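Local coordinates for uncharacterized protein (PDB 4IYK) that is of unknown function but, as a two-domain DUF3823-family protein of a gut Bacteroides, is thought to bind carbohydrate, at residues H18-D23 with T60-N65. Numbering follows the deposited sequence.
With EDO (1,2-ethanediol), chain H.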
ATOM      1  N   HIS A  18     -16.091  10.079  -1.812  1.00 34.61           N
ATOM      2  CA  HIS A  18     -14.678  10.132  -1.433  1.00 32.95           C
ATOM      3  C   HIS A  18     -14.580   9.551  -0.025  1.00 35.83           C
ATOM      4  O   HIS A  18     -15.600   9.401   0.648  1.00 36.06           O
ATOM      5  CB  HIS A  18     -14.110  11.567  -1.518  1.00 33.01           C
ATOM      6  CG  HIS A  18     -14.852  12.525  -0.642  1.00 38.08           C
ATOM      7  ND1 HIS A  18     -14.427  12.802   0.653  1.00 39.89           N
ATOM      8  CD2 HIS A  18     -16.036  13.149  -0.858  1.00 41.88           C
ATOM      9  CE1 HIS A  18     -15.345  13.613   1.161  1.00 40.11           C
ATOM     10  NE2 HIS A  18     -16.338  13.842   0.294  1.00 41.47           N
ATOM     11  N   GLY A  19     -13.375   9.225   0.395  1.00 31.04           N
ATOM     12  CA  GLY A  19     -13.135   8.635   1.700  1.00 31.02           C
ATOM     13  C   GLY A  19     -11.755   8.044   1.809  1.00 32.77           C
ATOM     14  O   GLY A  19     -10.887   8.309   0.974  1.00 31.00           O
ATOM     15  N   SER A  20     -11.553   7.215   2.841  1.00 30.17           N
ATOM     16  CA  SER A  20     -10.241   6.663   3.120  1.00 28.35           C
ATOM     17  C   SER A  20     -10.281   5.218   3.497  1.00 32.45           C
ATOM     18  O   SER A  20     -11.281   4.750   4.049  1.00 33.78           O
ATOM     19  CB  SER A  20      -9.606   7.439   4.282  1.00 29.53           C
ATOM     20  OG  SER A  20      -9.379   8.801   3.962  1.00 35.64           O
ATOM     21  N   ILE A  21      -9.166   4.504   3.218  1.00 28.47           N
ATOM     22  CA  ILE A  21      -8.941   3.132   3.685  1.00 27.77           C
ATOM     23  C   ILE A  21      -8.179   3.316   4.987  1.00 32.93           C
ATOM     24  O   ILE A  21      -7.060   3.858   4.978  1.00 31.90           O
ATOM     25  CB  ILE A  21      -8.206   2.196   2.674  1.00 28.17           C
ATOM     26  CG1 ILE A  21      -8.889   2.172   1.252  1.00 26.83           C
ATOM     27  CG2 ILE A  21      -8.069   0.756   3.270  1.00 28.12           C
ATOM     28  CD1 ILE A  21     -10.461   1.730   1.207  1.00 27.64           C
ATOM     29  N   LEU A  22      -8.787   2.925   6.088  1.00 30.73           N
ATOM     30  CA  LEU A  22      -8.189   3.123   7.413  1.00 30.96           C
ATOM     31  C   LEU A  22      -7.986   1.813   8.167  1.00 37.84           C
ATOM     32  O   LEU A  22      -8.815   0.900   8.106  1.00 36.26           O
ATOM     33  CB  LEU A  22      -9.070   4.048   8.275  1.00 30.49           C
ATOM     34  CG  LEU A  22      -9.362   5.451   7.763  1.00 33.22           C
ATOM     35  CD1 LEU A  22     -10.369   6.172   8.682  1.00 33.55           C
ATOM     36  CD2 LEU A  22      -8.065   6.271   7.566  1.00 28.97           C
ATOM     37  N   ASP A  23      -6.888   1.763   8.928  1.00 36.11           N
ATOM     38  CA  ASP A  23      -6.578   0.639   9.795  1.00 36.21           C
ATOM     39  C   ASP A  23      -7.581   0.662  10.963  1.00 40.67           C
ATOM     40  O   ASP A  23      -7.661   1.659  11.681  1.00 40.59           O
ATOM     41  CB  ASP A  23      -5.133   0.803  10.282  1.00 37.33           C
ATOM     42  CG  ASP A  23      -4.588  -0.372  11.060  1.00 43.42           C
ATOM     43  OD1 ASP A  23      -5.258  -0.813  12.015  1.00 43.05           O
ATOM     44  OD2 ASP A  23      -3.452  -0.787  10.775  1.00 43.82           O
ATOM     45  N   THR A  60      -2.062   6.773  -1.177  1.00 24.83           N
ATOM     46  CA  THR A  60      -2.094   7.106   0.263  1.00 23.64           C
ATOM     47  C   THR A  60      -3.213   6.337   1.018  1.00 29.35           C
ATOM     48  O   THR A  60      -3.161   6.242   2.250  1.00 27.17           O
ATOM     49  CB  THR A  60      -2.319   8.602   0.452  1.00 26.04           C
ATOM     50  OG1 THR A  60      -3.600   8.904  -0.104  1.00 29.14           O
ATOM     51  CG2 THR A  60      -1.215   9.481  -0.190  1.00 26.34           C
ATOM     52  N   GLY A  61      -4.208   5.847   0.274  1.00 27.00           N
ATOM     53  CA  GLY A  61      -5.386   5.170   0.810  1.00 26.97           C
ATOM     54  C   GLY A  61      -6.626   6.052   0.730  1.00 29.50           C
ATOM     55  O   GLY A  61      -7.708   5.649   1.135  1.00 28.12           O
ATOM     56  N   GLU A  62      -6.493   7.257   0.162  1.00 27.09           N
ATOM     57  CA  GLU A  62      -7.638   8.142  -0.059  1.00 26.85           C
ATOM     58  C   GLU A  62      -8.224   7.882  -1.442  1.00 32.16           C
ATOM     59  O   GLU A  62      -7.478   7.726  -2.410  1.00 32.66           O
ATOM     60  CB  GLU A  62      -7.217   9.615   0.078  1.00 27.57           C
ATOM     61  CG  GLU A  62      -6.953   9.998   1.522  1.00 40.74           C
ATOM     62  CD  GLU A  62      -6.003  11.159   1.732  1.00 59.74           C
ATOM     63  OE1 GLU A  62      -4.920  11.175   1.101  1.00 47.13           O
ATOM     64  OE2 GLU A  62      -6.316  12.017   2.588  1.00 55.56           O
ATOM     65  N   TYR A  63      -9.551   7.827  -1.542  1.00 30.20           N
ATOM     66  CA  TYR A  63     -10.206   7.598  -2.829  1.00 29.72           C
ATOM     67  C   TYR A  63     -11.188   8.743  -3.116  1.00 32.73           C
ATOM     68  O   TYR A  63     -11.682   9.366  -2.182  1.00 29.31           O
ATOM     69  CB  TYR A  63     -10.892   6.203  -2.884  1.00 29.98           C
ATOM     70  CG  TYR A  63     -12.167   6.093  -2.079  1.00 32.09           C
ATOM     71  CD1 TYR A  63     -13.406   6.364  -2.657  1.00 35.58           C
ATOM     72  CD2 TYR A  63     -12.147   5.658  -0.753  1.00 31.49           C
ATOM     73  CE1 TYR A  63     -14.584   6.277  -1.918  1.00 36.06           C
ATOM     74  CE2 TYR A  63     -13.324   5.557  -0.007  1.00 32.48           C
ATOM     75  CZ  TYR A  63     -14.535   5.903  -0.585  1.00 37.16           C
ATOM     76  OH  TYR A  63     -15.698   5.820   0.130  1.00 40.16           O
ATOM     77  N   ARG A  64     -11.464   9.004  -4.419  1.00 31.10           N
ATOM     78  CA  ARG A  64     -12.373  10.052  -4.885  1.00 30.70           C
ATOM     79  C   ARG A  64     -12.972   9.684  -6.236  1.00 34.05           C
ATOM     80  O   ARG A  64     -12.246   9.307  -7.147  1.00 32.13           O
ATOM     81  CB  ARG A  64     -11.629  11.388  -4.979  1.00 30.60           C
ATOM     82  CG  ARG A  64     -12.571  12.551  -5.206  1.00 45.34           C
ATOM     83  CD  ARG A  64     -11.804  13.816  -5.523  1.00 53.93           C
ATOM     84  NE  ARG A  64     -12.720  14.920  -5.796  1.00 54.08           N
ATOM     85  CZ  ARG A  64     -12.346  16.187  -5.932  1.00 64.96           C
ATOM     86  NH1 ARG A  64     -11.064  16.527  -5.805  1.00 47.14           N
ATOM     87  NH2 ARG A  64     -13.246  17.123  -6.203  1.00 46.93           N
ATOM     88  N   ASN A  65     -14.301   9.797  -6.360  1.00 33.82           N
ATOM     89  CA  ASN A  65     -15.015   9.486  -7.593  1.00 35.36           C
ATOM     90  C   ASN A  65     -16.116  10.504  -7.806  1.00 39.85           C
ATOM     91  O   ASN A  65     -17.050  10.542  -7.025  1.00 38.77           O
ATOM     92  CB  ASN A  65     -15.587   8.049  -7.555  1.00 35.55           C
ATOM     93  CG  ASN A  65     -15.993   7.498  -8.917  1.00 53.72           C
ATOM     94  OD1 ASN A  65     -16.323   8.227  -9.856  1.00 36.44           O
ATOM     95  ND2 ASN A  65     -15.992   6.181  -9.052  1.00 46.67           N
TER
HETATM   96  C1  EDO H 306     -16.210  15.295  -3.931  1.00 76.44           C
HETATM   97  O1  EDO H 306     -15.084  14.622  -4.466  1.00 76.97           O
HETATM   98  C2  EDO H 306     -16.067  16.824  -4.101  1.00 75.56           C
HETATM   99  O2  EDO H 306     -16.122  17.164  -5.474  1.00 74.73           O
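Gly61 meets Ile21 through its carbonyl: Ile21 N donates to Gly61 O at 2.8 Å, and CG1 of Ile21 lies against the same oxygen. The backbone of Gly61 (phi 106°) would press a side chain against the preceding carbonyl oxygen, which accounts for glycine just ahead of strand 62-65. Glu62 faces Ser20 in a non-hydrogen-bonded antiparallel pair, where its CG packs against Ser20 OG at 3.6 Å. Beyond CG the chain runs extended, and its carboxylate turns back within its own segment: OE1 takes a hydrogen bond from Thr60 OG1 on its anti side. Tyr63 and Gly19 then form the hydrogen-bonded pair, in which Tyr63 N reaches Gly19 O at 2.9 Å, nearly straight at the hydrogen (169°). The return bond, Gly19 N to Tyr63 O, is longer at 3.1 Å.

This pairing makes 62-65 an outer strand of a mixed three-stranded sheet; strand 15-23 is central and runs parallel to 95-103 on its other side. The sheet belongs to the N-terminal domain, whose family is grouped with transthyretin-like folds.

With Tyr63 CG between its backbone N and carbonyl carbon (chi1 74°), the ring lies across the glycine backbone: Gly19 N sits 3.6 Å above its centre, and His18 C is offset toward the rim. A CB on Gly19 would stand 3.0 Å from Tyr63 CE2, a clash, so the missing side chain admits the ring. Tyr63 OH continues past strand 18-23 to bond the carbonyl of Tyr99. On the face shared by Ser20 and Glu62, Arg64 pairs with His18, CG to CB 4.1 Å, while the imidazole turns outward and its NE2 hydrogen-bonds Asp96 OD2. The extended arginine reaches a 1,2-ethanediol, probably from the crystallisation liquor, through NH2 to O2 and a weak bond from NE to O1.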